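Local structure of CRISPR-associated endonuclease Cas9 (Campylobacter jejuni subsp. jejuni serotype O:2, 5X2H) at residues L409-L413 / A423-L429; T538-R542 / D561-I565. The protein is an RNA-guided CRISPR endonuclease that, at full length, cuts both strands of invading DNA, the guide-paired one with its HNH domain and the other with its RuvC-like domain. All coordinates share one frame; numbering follows the deposited sequence.

Contacts 1 and 2 are both made by pairs of helices that follow each other closely in the chain, and in each the short helical segments cross at 114°. Their centres lie 46 Å apart and their nearest atoms about 33 Å, so neither touches the other. Contact 1 is apolar, partly buried, away from the predicted metal site, and comes within about 6 Å of the bound nucleic acid at its nearest atom. Contact 2 is buried in the RuvC-like domain: measured between nearest side-chain atoms, T538 is about 3 Å from E485 and D561 about 4 Å from D14, both predicted magnesium ligands, while its nearest atom is about 16 Å from the nucleic acid.

Contact 1: L409-L413 / A423-L429; sequences LVTPL and ACNELNL
V410 and L413, one helical turn apart, receive the methyl of A423 between them: A423 CB lies 3.7 Å from V410 CG1 and 3.8 Å from L413 CB. This is also where the backbones come nearest, V410 facing A423. Everything that crosses is van der Waals packing; no hydrogen bond joins 409-413 to 423-429.

Among the larger side chains, V410 divides its two methyls. With CG1 anti to the backbone N (chi1 177°) and turned to A423, CG2 is placed to meet L429 CD1 at 3.7 Å. L413 and L427 reach toward each other tip to tip, L413 CD1 resting 3.6 Å from L427 CG. L427 CD1 lies against L409, 3.3 Å from its backbone O and also near its CB.

E426 lays its chain and carboxylate against L413. Extended beyond CG, it crosses that leucine at a slant, and its CD stands 3.8 Å from L413 CD1, while its charge is paired through OE1 in a salt bridge with K418 NZ.

The backbone of 423-429 then turns out of its helix: L429 N bonds to C424 O at 2.8 Å, with a weaker bond from N428 N to N425 O, and N428 has positive phi. The turn brings L429 back against V410, beside F254 and F255. The arrangement is a helix-loop-helix pair: segments 409-413 and 423-427, on helices 404-415 and 420-427, cross at 114° with axes 9.4 Å apart, and the second helix ends in a Schellman motif.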
ATOM      1  N   LEU A 409      19.620 -21.752  23.171  1.00 66.57           N
ATOM      2  CA  LEU A 409      20.513 -21.342  24.246  1.00 65.07           C
ATOM      3  C   LEU A 409      19.773 -20.965  25.521  1.00 64.25           C
ATOM      4  O   LEU A 409      20.171 -21.385  26.610  1.00 65.33           O
ATOM      5  CB  LEU A 409      21.372 -20.158  23.787  1.00 62.43           C
ATOM      6  CG  LEU A 409      22.265 -20.394  22.567  1.00 62.64           C
ATOM      7  CD1 LEU A 409      22.827 -19.076  22.055  1.00 60.63           C
ATOM      8  CD2 LEU A 409      23.387 -21.364  22.911  1.00 62.78           C
ATOM      9  N   VAL A 410      18.697 -20.185  25.406  1.00 63.93           N
ATOM     10  CA  VAL A 410      18.005 -19.681  26.588  1.00 60.72           C
ATOM     11  C   VAL A 410      17.150 -20.768  27.230  1.00 61.23           C
ATOM     12  O   VAL A 410      17.078 -20.869  28.459  1.00 61.37           O
ATOM     13  CB  VAL A 410      17.166 -18.447  26.211  1.00 58.70           C
ATOM     14  CG1 VAL A 410      16.386 -17.944  27.413  1.00 59.88           C
ATOM     15  CG2 VAL A 410      18.061 -17.350  25.652  1.00 57.37           C
ATOM     16  N   THR A 411      16.496 -21.593  26.414  1.00 60.76           N
ATOM     17  CA  THR A 411      15.569 -22.585  26.953  1.00 62.55           C
ATOM     18  C   THR A 411      16.222 -23.602  27.886  1.00 62.53           C
ATOM     19  O   THR A 411      15.597 -23.936  28.908  1.00 63.03           O
ATOM     20  CB  THR A 411      14.849 -23.299  25.801  1.00 63.83           C
ATOM     21  OG1 THR A 411      14.453 -22.337  24.816  1.00 63.79           O
ATOM     22  CG2 THR A 411      13.614 -24.015  26.315  1.00 65.11           C
ATOM     23  N   PRO A 412      17.422 -24.139  27.618  1.00 63.72           N
ATOM     24  CA  PRO A 412      18.012 -25.076  28.592  1.00 66.11           C
ATOM     25  C   PRO A 412      18.240 -24.461  29.959  1.00 65.30           C
ATOM     26  O   PRO A 412      18.056 -25.143  30.976  1.00 66.66           O
ATOM     27  CB  PRO A 412      19.334 -25.486  27.926  1.00 66.44           C
ATOM     28  CG  PRO A 412      19.099 -25.290  26.479  1.00 66.82           C
ATOM     29  CD  PRO A 412      18.221 -24.078  26.380  1.00 63.07           C
ATOM     30  N   LEU A 413      18.636 -23.186  30.018  1.00 63.93           N
ATOM     31  CA  LEU A 413      18.845 -22.544  31.312  1.00 61.57           C
ATOM     32  C   LEU A 413      17.519 -22.278  32.014  1.00 61.87           C
ATOM     33  O   LEU A 413      17.422 -22.415  33.239  1.00 61.90           O
ATOM     34  CB  LEU A 413      19.631 -21.246  31.139  1.00 60.31           C
ATOM     35  CG  LEU A 413      21.018 -21.358  30.504  1.00 59.65           C
ATOM     36  CD1 LEU A 413      21.734 -20.019  30.577  1.00 56.32           C
ATOM     37  CD2 LEU A 413      21.838 -22.443  31.179  1.00 62.70           C
ATOM     38  N   ALA A 423      19.079 -16.072  32.216  1.00 57.16           N
ATOM     39  CA  ALA A 423      19.641 -16.902  31.159  1.00 56.71           C
ATOM     40  C   ALA A 423      20.439 -16.064  30.170  1.00 56.62           C
ATOM     41  O   ALA A 423      21.522 -16.471  29.733  1.00 58.02           O
ATOM     42  CB  ALA A 423      18.526 -17.666  30.443  1.00 56.18           C
ATOM     43  N   CYS A 424      19.924 -14.886  29.814  1.00 55.02           N
ATOM     44  CA  CYS A 424      20.630 -14.030  28.868  1.00 53.92           C
ATOM     45  C   CYS A 424      21.929 -13.499  29.462  1.00 52.88           C
ATOM     46  O   CYS A 424      22.941 -13.389  28.760  1.00 47.80           O
ATOM     47  CB  CYS A 424      19.724 -12.881  28.423  1.00 49.10           C
ATOM     48  SG  CYS A 424      18.273 -13.395  27.458  1.00 49.18           S
ATOM     49  N   ASN A 425      21.928 -13.167  30.754  1.00 52.34           N
ATOM     50  CA  ASN A 425      23.149 -12.664  31.372  1.00 56.14           C
ATOM     51  C   ASN A 425      24.194 -13.766  31.511  1.00 58.01           C
ATOM     52  O   ASN A 425      25.392 -13.519  31.334  1.00 58.47           O
ATOM     53  CB  ASN A 425      22.839 -12.040  32.731  1.00 61.49           C
ATOM     54  CG  ASN A 425      24.025 -11.284  33.308  1.00 69.88           C
ATOM     55  OD1 ASN A 425      24.646 -11.720  34.278  1.00 72.13           O
ATOM     56  ND2 ASN A 425      24.353 -10.150  32.699  1.00 71.81           N
ATOM     57  N   GLU A 426      23.761 -14.990  31.825  1.00 58.34           N
ATOM     58  CA  GLU A 426      24.706 -16.097  31.939  1.00 62.50           C
ATOM     59  C   GLU A 426      25.298 -16.462  30.583  1.00 65.57           C
ATOM     60  O   GLU A 426      26.468 -16.854  30.495  1.00 68.28           O
ATOM     61  CB  GLU A 426      24.025 -17.308  32.574  1.00 63.55           C
ATOM     62  CG  GLU A 426      24.875 -18.568  32.569  1.00 67.26           C
ATOM     63  CD  GLU A 426      24.286 -19.673  33.418  1.00 71.82           C
ATOM     64  OE1 GLU A 426      23.384 -19.382  34.231  1.00 72.94           O
ATOM     65  OE2 GLU A 426      24.726 -20.833  33.272  1.00 75.33           O
ATOM     66  N   LEU A 427      24.511 -16.337  29.518  1.00 64.93           N
ATOM     67  CA  LEU A 427      24.969 -16.632  28.167  1.00 64.37           C
ATOM     68  C   LEU A 427      25.660 -15.450  27.503  1.00 63.43           C
ATOM     69  O   LEU A 427      26.186 -15.606  26.395  1.00 63.76           O
ATOM     70  CB  LEU A 427      23.790 -17.086  27.300  1.00 62.67           C
ATOM     71  CG  LEU A 427      23.157 -18.423  27.680  1.00 64.71           C
ATOM     72  CD1 LEU A 427      21.820 -18.595  26.988  1.00 63.00           C
ATOM     73  CD2 LEU A 427      24.091 -19.578  27.345  1.00 66.85           C
ATOM     74  N   ASN A 428      25.679 -14.285  28.154  1.00 64.18           N
ATOM     75  CA  ASN A 428      26.206 -13.054  27.562  1.00 65.58           C
ATOM     76  C   ASN A 428      25.481 -12.719  26.261  1.00 62.81           C
ATOM     77  O   ASN A 428      26.095 -12.340  25.262  1.00 60.36           O
ATOM     78  CB  ASN A 428      27.719 -13.141  27.343  1.00 68.38           C
ATOM     79  CG  ASN A 428      28.488 -13.279  28.643  1.00 72.42           C
ATOM     80  OD1 ASN A 428      29.313 -14.181  28.801  1.00 75.85           O
ATOM     81  ND2 ASN A 428      28.216 -12.385  29.586  1.00 72.79           N
ATOM     82  N   LEU A 429      24.160 -12.871  26.274  1.00 65.70           N
ATOM     83  CA  LEU A 429      23.316 -12.504  25.143  1.00 67.38           C
ATOM     84  C   LEU A 429      22.870 -11.056  25.302  1.00 64.24           C
ATOM     85  O   LEU A 429      22.181 -10.716  26.270  1.00 65.20           O
ATOM     86  CB  LEU A 429      22.105 -13.431  25.047  1.00 71.79           C
ATOM     87  CG  LEU A 429      22.214 -14.647  24.127  1.00 73.54           C
ATOM     88  CD1 LEU A 429      21.086 -15.624  24.409  1.00 74.35           C
ATOM     89  CD2 LEU A 429      22.184 -14.208  22.672  1.00 72.89           C
TER

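Contact 2: T538-R542 / D561-I565; sequences TSALR and DAVII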
ATOM      1  N   THR A 538       4.810  21.932  25.016  1.00107.26           N
ATOM      2  CA  THR A 538       5.036  22.847  23.902  1.00103.93           C
ATOM      3  C   THR A 538       3.773  23.632  23.568  1.00102.94           C
ATOM      4  O   THR A 538       3.848  24.803  23.177  1.00102.49           O
ATOM      5  CB  THR A 538       5.525  22.075  22.679  1.00 98.43           C
ATOM      6  OG1 THR A 538       4.486  21.202  22.216  1.00 95.77           O
ATOM      7  CG2 THR A 538       6.748  21.250  23.040  1.00 97.81           C
ATOM      8  N   SER A 539       2.603  23.003  23.711  1.00102.02           N
ATOM      9  CA  SER A 539       1.352  23.722  23.500  1.00101.87           C
ATOM     10  C   SER A 539       1.117  24.761  24.588  1.00104.63           C
ATOM     11  O   SER A 539       0.516  25.808  24.323  1.00106.00           O
ATOM     12  CB  SER A 539       0.186  22.737  23.440  1.00101.45           C
ATOM     13  OG  SER A 539       0.375  21.791  22.402  1.00 98.48           O
ATOM     14  N   ALA A 540       1.584  24.494  25.810  1.00105.56           N
ATOM     15  CA  ALA A 540       1.453  25.475  26.882  1.00107.75           C
ATOM     16  C   ALA A 540       2.413  26.643  26.693  1.00107.73           C
ATOM     17  O   ALA A 540       2.085  27.778  27.056  1.00109.74           O
ATOM     18  CB  ALA A 540       1.683  24.807  28.237  1.00110.04           C
ATOM     19  N   LEU A 541       3.597  26.387  26.131  1.00105.13           N
ATOM     20  CA  LEU A 541       4.523  27.474  25.831  1.00105.14           C
ATOM     21  C   LEU A 541       4.005  28.341  24.691  1.00103.28           C
ATOM     22  O   LEU A 541       4.237  29.556  24.681  1.00103.16           O
ATOM     23  CB  LEU A 541       5.903  26.905  25.494  1.00102.50           C
ATOM     24  CG  LEU A 541       7.152  27.697  25.902  1.00103.71           C
ATOM     25  CD1 LEU A 541       8.391  26.822  25.781  1.00101.88           C
ATOM     26  CD2 LEU A 541       7.319  28.968  25.078  1.00102.70           C
ATOM     27  N   ARG A 542       3.301  27.738  23.727  1.00100.73           N
ATOM     28  CA  ARG A 542       2.727  28.511  22.630  1.00 99.70           C
ATOM     29  C   ARG A 542       1.740  29.547  23.151  1.00101.55           C
ATOM     30  O   ARG A 542       1.723  30.692  22.683  1.00101.68           O
ATOM     31  CB  ARG A 542       2.045  27.575  21.634  1.00 97.51           C
ATOM     32  CG  ARG A 542       2.112  28.034  20.186  1.00 96.36           C
ATOM     33  CD  ARG A 542       1.073  27.323  19.331  1.00 96.41           C
ATOM     34  NE  ARG A 542       0.711  26.014  19.872  1.00 98.60           N
ATOM     35  CZ  ARG A 542       1.332  24.878  19.573  1.00 98.09           C
ATOM     36  NH1 ARG A 542       2.356  24.881  18.731  1.00 97.17           N
ATOM     37  NH2 ARG A 542       0.930  23.737  20.116  1.00 97.90           N
ATOM     38  N   ASP A 561       6.924  26.508  16.016  1.00 71.64           N
ATOM     39  CA  ASP A 561       6.873  25.337  16.883  1.00 73.61           C
ATOM     40  C   ASP A 561       8.267  24.762  17.099  1.00 71.46           C
ATOM     41  O   ASP A 561       8.624  24.401  18.225  1.00 71.04           O
ATOM     42  CB  ASP A 561       5.937  24.280  16.294  1.00 74.07           C
ATOM     43  CG  ASP A 561       4.505  24.768  16.181  1.00 76.05           C
ATOM     44  OD1 ASP A 561       4.138  25.716  16.907  1.00 79.71           O
ATOM     45  OD2 ASP A 561       3.746  24.203  15.366  1.00 74.25           O
ATOM     46  N   ALA A 562       9.072  24.683  16.036  1.00 69.63           N
ATOM     47  CA  ALA A 562      10.442  24.198  16.178  1.00 67.63           C
ATOM     48  C   ALA A 562      11.268  25.135  17.048  1.00 71.97           C
ATOM     49  O   ALA A 562      12.142  24.687  17.800  1.00 71.75           O
ATOM     50  CB  ALA A 562      11.085  24.030  14.802  1.00 65.14           C
ATOM     51  N   VAL A 563      11.010  26.442  16.958  1.00 74.27           N
ATOM     52  CA  VAL A 563      11.651  27.381  17.874  1.00 77.97           C
ATOM     53  C   VAL A 563      11.238  27.083  19.308  1.00 82.17           C
ATOM     54  O   VAL A 563      12.042  27.221  20.239  1.00 84.75           O
ATOM     55  CB  VAL A 563      11.319  28.832  17.469  1.00 74.43           C
ATOM     56  CG1 VAL A 563      11.879  29.816  18.482  1.00 77.07           C
ATOM     57  CG2 VAL A 563      11.869  29.131  16.086  1.00 69.46           C
ATOM     58  N   ILE A 564       9.992  26.650  19.511  1.00 84.22           N
ATOM     59  CA  ILE A 564       9.547  26.265  20.846  1.00 89.39           C
ATOM     60  C   ILE A 564      10.232  24.978  21.288  1.00 91.30           C
ATOM     61  O   ILE A 564      10.635  24.845  22.449  1.00 93.70           O
ATOM     62  CB  ILE A 564       8.013  26.134  20.882  1.00 91.28           C
ATOM     63  CG1 ILE A 564       7.355  27.510  20.760  1.00 93.82           C
ATOM     64  CG2 ILE A 564       7.557  25.439  22.160  1.00 94.38           C
ATOM     65  CD1 ILE A 564       5.844  27.469  20.822  1.00 94.00           C
ATOM     66  N   ILE A 565      10.383  24.015  20.372  1.00 88.55           N
ATOM     67  CA  ILE A 565      11.009  22.741  20.727  1.00 86.57           C
ATOM     68  C   ILE A 565      12.439  22.964  21.202  1.00 87.38           C
ATOM     69  O   ILE A 565      12.924  22.270  22.105  1.00 88.93           O
ATOM     70  CB  ILE A 565      10.962  21.758  19.540  1.00 83.83           C
ATOM     71  CG1 ILE A 565       9.549  21.637  18.971  1.00 82.69           C
ATOM     72  CG2 ILE A 565      11.449  20.383  19.965  1.00 82.52           C
ATOM     73  CD1 ILE A 565       8.505  21.320  19.999  1.00 83.65           C
TER
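R542 and D561 join across two crossing helices of the RuvC-like domain, a member of the RNase H fold, whose mixed five-stranded sheet borders helix 557-566. The axes of the two helix segments come within 9.9 Å of each other, which brings T538 closest to I564 in the backbone.

The course of R542 gives the contact its two characters. Its CB and CG pass over the end of I564, CG lying 3.8 Å from I564 CD1, and the two side chains cross at about a right angle. At the CG-CD bond the chain bends (chi3 -26°), carrying the guanidinium toward D561. There R542 NH1 makes a salt bridge to D561 OD1 at 2.7 Å; its hydrogen bond is weak, because the N-H...O angle is only 119°. The carboxylate approaches the guanidinium at its edge, near its plane. D561 OD2 stays 3.7 Å from R542 NH1, evidence for a one-point contact rather than a two-pronged one, and the two planes are turned 74° apart. D561 also touches D14, a predicted magnesium ligand and active-site residue; R542 is thus probably an outer neighbour of the predicted metal site, positioning D561 beside D14.

Alongside the polar pair, I564 packs between the helices. Its CG2 methyl lies 4.0 Å from L541 CD1, as the two side chains slide past each other in opposite directions, and 3.9 Å from T538 O. T538 OG1 hydrogen-bonds E485 OE2, of another predicted magnesium ligand, and G535 O. Its remaining branch is apolar, and T538 CG2 meets I565 CD1 at 3.5 Å.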